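PDB 3F4L: putative oxidoreductase yhhX from Escherichia coli K-12, which probably acts as an NADP-dependent oxidoreductase of the Gfo/Idh/MocA family, possibly oxidising scyllo-inositol. Local coordinates for residues N4-H18 against V60-T73. Sequence-based numbering, arbitrary orientation.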
ATOM      1  N   ASN A   4     -22.697 -16.508 -35.306  1.00 23.00           N
ATOM      2  CA  ASN A   4     -21.523 -17.275 -35.711  1.00 22.54           C
ATOM      3  C   ASN A   4     -20.284 -16.425 -35.456  1.00 23.35           C
ATOM      4  O   ASN A   4     -20.259 -15.225 -35.762  1.00 22.30           O
ATOM      5  CB  ASN A   4     -21.572 -17.638 -37.197  1.00 22.03           C
ATOM      6  CG  ASN A   4     -22.515 -18.787 -37.489  1.00 26.69           C
ATOM      7  OD1 ASN A   4     -22.440 -19.423 -38.556  1.00 24.91           O
ATOM      8  ND2 ASN A   4     -23.413 -19.062 -36.552  1.00 19.94           N
ATOM      9  N   CYS A   5     -19.257 -17.043 -34.888  1.00 21.83           N
ATOM     10  CA  CYS A   5     -18.027 -16.326 -34.617  1.00 19.57           C
ATOM     11  C   CYS A   5     -16.852 -17.127 -35.150  1.00 18.77           C
ATOM     12  O   CYS A   5     -17.018 -18.260 -35.622  1.00 18.79           O
ATOM     13  CB  CYS A   5     -17.879 -16.082 -33.112  1.00 21.30           C
ATOM     14  SG  CYS A   5     -17.843 -17.583 -32.080  1.00 20.56           S
ATOM     15  N   ALA A   6     -15.667 -16.533 -35.090  1.00 18.24           N
ATOM     16  CA  ALA A   6     -14.464 -17.198 -35.555  1.00 18.24           C
ATOM     17  C   ALA A   6     -13.257 -16.718 -34.764  1.00 19.01           C
ATOM     18  O   ALA A   6     -13.199 -15.572 -34.332  1.00 20.77           O
ATOM     19  CB  ALA A   6     -14.260 -16.937 -37.041  1.00 13.55           C
ATOM     20  N   PHE A   7     -12.287 -17.599 -34.570  1.00 18.21           N
ATOM     21  CA  PHE A   7     -11.099 -17.218 -33.834  1.00 16.73           C
ATOM     22  C   PHE A   7      -9.868 -17.137 -34.701  1.00 16.61           C
ATOM     23  O   PHE A   7      -9.652 -17.979 -35.574  1.00 16.48           O
ATOM     24  CB  PHE A   7     -10.813 -18.208 -32.702  1.00 18.74           C
ATOM     25  CG  PHE A   7     -11.796 -18.150 -31.593  1.00 17.78           C
ATOM     26  CD1 PHE A   7     -13.037 -18.766 -31.711  1.00 18.64           C
ATOM     27  CD2 PHE A   7     -11.499 -17.444 -30.430  1.00 20.51           C
ATOM     28  CE1 PHE A   7     -13.973 -18.674 -30.680  1.00 19.49           C
ATOM     29  CE2 PHE A   7     -12.421 -17.346 -29.395  1.00 17.66           C
ATOM     30  CZ  PHE A   7     -13.658 -17.959 -29.517  1.00 18.80           C
ATOM     31  N   ILE A   8      -9.072 -16.100 -34.467  1.00 13.53           N
ATOM     32  CA  ILE A   8      -7.807 -15.948 -35.162  1.00 15.73           C
ATOM     33  C   ILE A   8      -6.812 -16.346 -34.082  1.00 15.92           C
ATOM     34  O   ILE A   8      -6.560 -15.582 -33.141  1.00 13.59           O
ATOM     35  CB  ILE A   8      -7.514 -14.494 -35.565  1.00 14.84           C
ATOM     36  CG1 ILE A   8      -8.658 -13.931 -36.411  1.00 17.16           C
ATOM     37  CG2 ILE A   8      -6.202 -14.437 -36.330  1.00 16.06           C
ATOM     38  CD1 ILE A   8      -8.947 -14.713 -37.641  1.00 24.05           C
ATOM     39  N   GLY A   9      -6.270 -17.549 -34.207  1.00 15.46           N
ATOM     40  CA  GLY A   9      -5.323 -18.042 -33.232  1.00 17.06           C
ATOM     41  C   GLY A   9      -5.925 -19.206 -32.472  1.00 17.49           C
ATOM     42  O   GLY A   9      -7.093 -19.173 -32.075  1.00 18.06           O
ATOM     43  N   PHE A  10      -5.137 -20.252 -32.271  1.00 18.08           N
ATOM     44  CA  PHE A  10      -5.631 -21.410 -31.545  1.00 20.75           C
ATOM     45  C   PHE A  10      -4.604 -21.865 -30.517  1.00 20.95           C
ATOM     46  O   PHE A  10      -4.172 -23.011 -30.526  1.00 25.14           O
ATOM     47  CB  PHE A  10      -5.948 -22.552 -32.519  1.00 17.32           C
ATOM     48  CG  PHE A  10      -6.685 -23.699 -31.884  1.00 17.58           C
ATOM     49  CD1 PHE A  10      -7.827 -23.473 -31.129  1.00 13.43           C
ATOM     50  CD2 PHE A  10      -6.256 -25.010 -32.070  1.00 17.20           C
ATOM     51  CE1 PHE A  10      -8.539 -24.532 -30.567  1.00 16.27           C
ATOM     52  CE2 PHE A  10      -6.961 -26.078 -31.515  1.00 13.60           C
ATOM     53  CZ  PHE A  10      -8.107 -25.832 -30.761  1.00 13.98           C
ATOM     54  N   GLY A  11      -4.203 -20.950 -29.645  1.00 22.09           N
ATOM     55  CA  GLY A  11      -3.230 -21.284 -28.622  1.00 24.07           C
ATOM     56  C   GLY A  11      -3.919 -21.595 -27.306  1.00 24.50           C
ATOM     57  O   GLY A  11      -5.111 -21.930 -27.274  1.00 22.60           O
ATOM     58  N   LYS A  12      -3.170 -21.478 -26.215  1.00 24.37           N
ATOM     59  CA  LYS A  12      -3.714 -21.750 -24.897  1.00 26.16           C
ATOM     60  C   LYS A  12      -4.833 -20.805 -24.497  1.00 24.55           C
ATOM     61  O   LYS A  12      -5.834 -21.234 -23.929  1.00 22.80           O
ATOM     62  CB  LYS A  12      -2.603 -21.707 -23.852  1.00 29.26           C
ATOM     63  CG  LYS A  12      -1.801 -22.994 -23.782  1.00 35.10           C
ATOM     64  CD  LYS A  12      -2.685 -24.128 -23.274  1.00 37.68           C
ATOM     65  CE  LYS A  12      -1.901 -25.412 -23.057  1.00 40.76           C
ATOM     66  NZ  LYS A  12      -2.758 -26.481 -22.469  1.00 40.76           N
ATOM     67  N   SER A  13      -4.673 -19.522 -24.788  1.00 22.96           N
ATOM     68  CA  SER A  13      -5.709 -18.570 -24.422  1.00 26.13           C
ATOM     69  C   SER A  13      -7.046 -18.967 -25.049  1.00 22.80           C
ATOM     70  O   SER A  13      -8.074 -18.944 -24.391  1.00 21.48           O
ATOM     71  CB  SER A  13      -5.330 -17.161 -24.875  1.00 26.87           C
ATOM     72  OG  SER A  13      -5.260 -17.100 -26.285  1.00 35.74           O
ATOM     73  N   THR A  14      -7.027 -19.338 -26.322  1.00 22.17           N
ATOM     74  CA  THR A  14      -8.252 -19.729 -27.007  1.00 21.13           C
ATOM     75  C   THR A  14      -8.899 -20.981 -26.393  1.00 22.41           C
ATOM     76  O   THR A  14     -10.112 -21.016 -26.182  1.00 22.53           O
ATOM     77  CB  THR A  14      -7.977 -19.999 -28.503  1.00 20.57           C
ATOM     78  OG1 THR A  14      -7.326 -18.859 -29.080  1.00 25.01           O
ATOM     79  CG2 THR A  14      -9.275 -20.271 -29.251  1.00 22.52           C
ATOM     80  N   THR A  15      -8.099 -22.003 -26.099  1.00 21.80           N
ATOM     81  CA  THR A  15      -8.653 -23.241 -25.546  1.00 23.80           C
ATOM     82  C   THR A  15      -8.945 -23.225 -24.053  1.00 25.32           C
ATOM     83  O   THR A  15      -9.655 -24.099 -23.551  1.00 22.80           O
ATOM     84  CB  THR A  15      -7.739 -24.449 -25.824  1.00 23.84           C
ATOM     85  OG1 THR A  15      -6.422 -24.183 -25.328  1.00 23.04           O
ATOM     86  CG2 THR A  15      -7.682 -24.738 -27.314  1.00 24.38           C
ATOM     87  N   ARG A  16      -8.411 -22.238 -23.340  1.00 26.60           N
ATOM     88  CA  ARG A  16      -8.634 -22.163 -21.902  1.00 27.57           C
ATOM     89  C   ARG A  16      -9.577 -21.058 -21.453  1.00 26.59           C
ATOM     90  O   ARG A  16     -10.438 -21.278 -20.596  1.00 27.60           O
ATOM     91  CB  ARG A  16      -7.305 -22.001 -21.161  1.00 28.67           C
ATOM     92  CG  ARG A  16      -7.474 -21.794 -19.660  1.00 33.12           C
ATOM     93  CD  ARG A  16      -6.144 -21.927 -18.944  1.00 35.72           C
ATOM     94  NE  ARG A  16      -5.552 -23.241 -19.184  1.00 39.04           N
ATOM     95  CZ  ARG A  16      -4.293 -23.562 -18.901  1.00 40.72           C
ATOM     96  NH1 ARG A  16      -3.478 -22.662 -18.363  1.00 40.61           N
ATOM     97  NH2 ARG A  16      -3.851 -24.782 -19.161  1.00 42.81           N
ATOM     98  N   TYR A  17      -9.430 -19.873 -22.030  1.00 24.52           N
ATOM     99  CA  TYR A  17     -10.265 -18.761 -21.612  1.00 24.42           C
ATOM    100  C   TYR A  17     -11.432 -18.374 -22.506  1.00 23.05           C
ATOM    101  O   TYR A  17     -12.253 -17.549 -22.114  1.00 24.14           O
ATOM    102  CB  TYR A  17      -9.385 -17.546 -21.349  1.00 26.01           C
ATOM    103  CG  TYR A  17      -8.354 -17.807 -20.276  1.00 28.98           C
ATOM    104  CD1 TYR A  17      -8.731 -17.953 -18.941  1.00 30.91           C
ATOM    105  CD2 TYR A  17      -7.000 -17.909 -20.594  1.00 28.86           C
ATOM    106  CE1 TYR A  17      -7.783 -18.190 -17.949  1.00 32.47           C
ATOM    107  CE2 TYR A  17      -6.045 -18.146 -19.611  1.00 30.35           C
ATOM    108  CZ  TYR A  17      -6.444 -18.283 -18.291  1.00 32.32           C
ATOM    109  OH  TYR A  17      -5.505 -18.510 -17.312  1.00 37.11           O
ATOM    110  N   HIS A  18     -11.521 -18.961 -23.691  1.00 20.79           N
ATOM    111  CA  HIS A  18     -12.625 -18.646 -24.589  1.00 19.25           C
ATOM    112  C   HIS A  18     -13.551 -19.822 -24.877  1.00 18.34           C
ATOM    113  O   HIS A  18     -14.730 -19.794 -24.529  1.00 18.91           O
ATOM    114  CB  HIS A  18     -12.081 -18.098 -25.911  1.00 18.38           C
ATOM    115  CG  HIS A  18     -11.432 -16.755 -25.780  1.00 20.63           C
ATOM    116  ND1 HIS A  18     -12.148 -15.577 -25.808  1.00 15.14           N
ATOM    117  CD2 HIS A  18     -10.136 -16.402 -25.603  1.00 18.59           C
ATOM    118  CE1 HIS A  18     -11.321 -14.557 -25.661  1.00 18.75           C
ATOM    119  NE2 HIS A  18     -10.091 -15.029 -25.534  1.00 17.30           N
ATOM    120  N   VAL A  60     -12.365 -17.163 -43.695  1.00 34.32           N
ATOM    121  CA  VAL A  60     -13.092 -16.764 -42.497  1.00 31.96           C
ATOM    122  C   VAL A  60     -13.690 -15.370 -42.683  1.00 31.05           C
ATOM    123  O   VAL A  60     -14.891 -15.169 -42.500  1.00 30.81           O
ATOM    124  CB  VAL A  60     -12.170 -16.741 -41.253  1.00 29.40           C
ATOM    125  CG1 VAL A  60     -12.969 -16.331 -40.039  1.00 29.84           C
ATOM    126  CG2 VAL A  60     -11.537 -18.115 -41.036  1.00 29.28           C
ATOM    127  N   LEU A  61     -12.848 -14.411 -43.058  1.00 30.95           N
ATOM    128  CA  LEU A  61     -13.304 -13.039 -43.245  1.00 31.79           C
ATOM    129  C   LEU A  61     -14.321 -12.882 -44.371  1.00 33.04           C
ATOM    130  O   LEU A  61     -15.069 -11.904 -44.401  1.00 32.97           O
ATOM    131  CB  LEU A  61     -12.108 -12.114 -43.480  1.00 30.18           C
ATOM    132  CG  LEU A  61     -11.109 -12.070 -42.320  1.00 30.36           C
ATOM    133  CD1 LEU A  61     -10.031 -11.029 -42.609  1.00 30.75           C
ATOM    134  CD2 LEU A  61     -11.840 -11.746 -41.024  1.00 28.56           C
ATOM    135  N   ASN A  62     -14.359 -13.842 -45.287  1.00 34.43           N
ATOM    136  CA  ASN A  62     -15.314 -13.778 -46.388  1.00 35.73           C
ATOM    137  C   ASN A  62     -16.624 -14.480 -46.065  1.00 35.51           C
ATOM    138  O   ASN A  62     -17.574 -14.401 -46.844  1.00 35.86           O
ATOM    139  CB  ASN A  62     -14.719 -14.380 -47.666  1.00 35.65           C
ATOM    140  CG  ASN A  62     -13.622 -13.525 -48.251  1.00 35.75           C
ATOM    141  OD1 ASN A  62     -13.601 -12.308 -48.057  1.00 36.67           O
ATOM    142  ND2 ASN A  62     -12.709 -14.150 -48.986  1.00 38.03           N
ATOM    143  N   ASP A  63     -16.679 -15.165 -44.925  1.00 35.08           N
ATOM    144  CA  ASP A  63     -17.901 -15.872 -44.533  1.00 34.73           C
ATOM    145  C   ASP A  63     -18.975 -14.859 -44.134  1.00 34.12           C
ATOM    146  O   ASP A  63     -18.815 -14.122 -43.160  1.00 30.71           O
ATOM    147  CB  ASP A  63     -17.636 -16.815 -43.356  1.00 34.48           C
ATOM    148  CG  ASP A  63     -18.820 -17.723 -43.062  1.00 35.68           C
ATOM    149  OD1 ASP A  63     -19.975 -17.294 -43.285  1.00 34.41           O
ATOM    150  OD2 ASP A  63     -18.601 -18.863 -42.594  1.00 34.05           O
ATOM    151  N   PRO A  64     -20.088 -14.817 -44.892  1.00 35.22           N
ATOM    152  CA  PRO A  64     -21.225 -13.915 -44.673  1.00 35.03           C
ATOM    153  C   PRO A  64     -21.872 -14.038 -43.296  1.00 34.19           C
ATOM    154  O   PRO A  64     -22.351 -13.053 -42.733  1.00 34.36           O
ATOM    155  CB  PRO A  64     -22.198 -14.314 -45.783  1.00 35.82           C
ATOM    156  CG  PRO A  64     -21.289 -14.801 -46.871  1.00 36.41           C
ATOM    157  CD  PRO A  64     -20.300 -15.632 -46.103  1.00 35.49           C
ATOM    158  N   ASP A  65     -21.883 -15.251 -42.757  1.00 34.15           N
ATOM    159  CA  ASP A  65     -22.512 -15.493 -41.470  1.00 32.92           C
ATOM    160  C   ASP A  65     -21.663 -15.221 -40.234  1.00 31.31           C
ATOM    161  O   ASP A  65     -22.172 -15.299 -39.120  1.00 32.17           O
ATOM    162  CB  ASP A  65     -23.050 -16.921 -41.425  1.00 36.70           C
ATOM    163  CG  ASP A  65     -23.995 -17.217 -42.575  1.00 39.75           C
ATOM    164  OD1 ASP A  65     -24.982 -16.460 -42.753  1.00 40.11           O
ATOM    165  OD2 ASP A  65     -23.747 -18.204 -43.303  1.00 42.23           O
ATOM    166  N   VAL A  66     -20.382 -14.909 -40.414  1.00 26.87           N
ATOM    167  CA  VAL A  66     -19.532 -14.611 -39.260  1.00 26.08           C
ATOM    168  C   VAL A  66     -19.757 -13.161 -38.849  1.00 23.73           C
ATOM    169  O   VAL A  66     -19.580 -12.250 -39.658  1.00 22.94           O
ATOM    170  CB  VAL A  66     -18.027 -14.809 -39.576  1.00 26.49           C
ATOM    171  CG1 VAL A  66     -17.182 -14.267 -38.424  1.00 26.27           C
ATOM    172  CG2 VAL A  66     -17.729 -16.286 -39.788  1.00 25.50           C
ATOM    173  N   LYS A  67     -20.145 -12.949 -37.593  1.00 21.82           N
ATOM    174  CA  LYS A  67     -20.404 -11.598 -37.094  1.00 21.23           C
ATOM    175  C   LYS A  67     -19.346 -11.116 -36.114  1.00 20.39           C
ATOM    176  O   LYS A  67     -19.181  -9.912 -35.910  1.00 20.47           O
ATOM    177  CB  LYS A  67     -21.778 -11.543 -36.416  1.00 24.38           C
ATOM    178  CG  LYS A  67     -22.942 -11.896 -37.332  1.00 26.29           C
ATOM    179  CD  LYS A  67     -23.270 -10.774 -38.312  1.00 31.68           C
ATOM    180  CE  LYS A  67     -24.101  -9.681 -37.640  1.00 36.71           C
ATOM    181  NZ  LYS A  67     -24.719  -8.728 -38.624  1.00 38.40           N
ATOM    182  N   LEU A  68     -18.637 -12.051 -35.490  1.00 17.94           N
ATOM    183  CA  LEU A  68     -17.600 -11.675 -34.534  1.00 16.45           C
ATOM    184  C   LEU A  68     -16.313 -12.454 -34.760  1.00 14.97           C
ATOM    185  O   LEU A  68     -16.326 -13.676 -34.903  1.00 14.67           O
ATOM    186  CB  LEU A  68     -18.079 -11.907 -33.090  1.00 14.51           C
ATOM    187  CG  LEU A  68     -16.996 -11.608 -32.034  1.00 13.79           C
ATOM    188  CD1 LEU A  68     -16.807 -10.094 -31.881  1.00  9.96           C
ATOM    189  CD2 LEU A  68     -17.375 -12.256 -30.698  1.00 12.75           C
ATOM    190  N   VAL A  69     -15.203 -11.730 -34.807  1.00 14.93           N
ATOM    191  CA  VAL A  69     -13.891 -12.338 -34.980  1.00 16.39           C
ATOM    192  C   VAL A  69     -13.122 -12.093 -33.683  1.00 15.71           C
ATOM    193  O   VAL A  69     -13.070 -10.971 -33.196  1.00 14.41           O
ATOM    194  CB  VAL A  69     -13.137 -11.704 -36.172  1.00 15.85           C
ATOM    195  CG1 VAL A  69     -11.716 -12.216 -36.221  1.00 16.76           C
ATOM    196  CG2 VAL A  69     -13.876 -12.042 -37.480  1.00 15.91           C
ATOM    197  N   VAL A  70     -12.550 -13.148 -33.113  1.00 14.93           N
ATOM    198  CA  VAL A  70     -11.800 -13.018 -31.858  1.00 14.41           C
ATOM    199  C   VAL A  70     -10.307 -13.205 -32.131  1.00 16.23           C
ATOM    200  O   VAL A  70      -9.875 -14.289 -32.485  1.00 17.31           O
ATOM    201  CB  VAL A  70     -12.286 -14.062 -30.842  1.00 12.92           C
ATOM    202  CG1 VAL A  70     -11.638 -13.831 -29.473  1.00 12.42           C
ATOM    203  CG2 VAL A  70     -13.798 -13.994 -30.738  1.00 13.81           C
ATOM    204  N   VAL A  71      -9.529 -12.140 -31.966  1.00 16.59           N
ATOM    205  CA  VAL A  71      -8.094 -12.178 -32.225  1.00 18.00           C
ATOM    206  C   VAL A  71      -7.308 -12.603 -30.986  1.00 19.17           C
ATOM    207  O   VAL A  71      -7.251 -11.872 -29.997  1.00 16.33           O
ATOM    208  CB  VAL A  71      -7.607 -10.805 -32.688  1.00 18.80           C
ATOM    209  CG1 VAL A  71      -6.145 -10.878 -33.074  1.00 17.59           C
ATOM    210  CG2 VAL A  71      -8.462 -10.326 -33.859  1.00 17.98           C
ATOM    211  N   CYS A  72      -6.713 -13.790 -31.058  1.00 21.74           N
ATOM    212  CA  CYS A  72      -5.948 -14.363 -29.950  1.00 26.48           C
ATOM    213  C   CYS A  72      -4.541 -14.757 -30.362  1.00 28.03           C
ATOM    214  O   CYS A  72      -3.963 -15.662 -29.773  1.00 29.73           O
ATOM    215  CB  CYS A  72      -6.637 -15.621 -29.431  1.00 25.94           C
ATOM    216  SG  CYS A  72      -8.371 -15.426 -29.092  1.00 30.93           S
ATOM    217  N   THR A  73      -4.001 -14.098 -31.381  1.00 31.10           N
ATOM    218  CA  THR A  73      -2.653 -14.398 -31.854  1.00 31.64           C
ATOM    219  C   THR A  73      -1.625 -13.667 -31.000  1.00 33.24           C
ATOM    220  O   THR A  73      -1.922 -13.213 -29.893  1.00 33.84           O
ATOM    221  CB  THR A  73      -2.450 -13.958 -33.329  1.00 31.34           C
ATOM    222  OG1 THR A  73      -2.771 -12.562 -33.468  1.00 29.83           O
ATOM    223  CG2 THR A  73      -3.323 -14.788 -34.267  1.00 29.52           C
TER
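C5 to I8 run parallel to L68 to V71 in the middle of the Rossmann-fold sheet, a worked example of how two neighbouring strands of this nucleotide-binding fold are joined. Backbone bonds alternate along the pair: A6 N gives to L68 O, V70 N to A6 O, I8 N to V70 O (2.8 Å, 175° at the hydrogen) and C72 N to I8 O.

Apolar packing divides between the two faces. On the one bearing A6 and I8, A6 CB presses tightly on V60 CG1 at 3.3 Å, and I8 CG1 meets V69 CG1. On the other, with CG anti to the carbonyl carbon (chi1 -70°), the F7 side chain brings the end of its ring nearer the neighbouring strand, alongside V70, whose CG2 sits over one face 4.2 Å from the centroid, while C72 SG reaches the ring edge in plane. V70 CG1 lies over the H18 ring, which hydrogen-bonds through NE2 to E95 and through ND1 to Y302. With the ring gone, an alanine in place of F7 would probably open a gap beside V70 and leave C72 SG with the H18 ring but without its second aromatic neighbour.

Beyond the strand, T14 OG1 donates to G9 O from above the carbonyl plane and touches C72 CB at 3.3 Å.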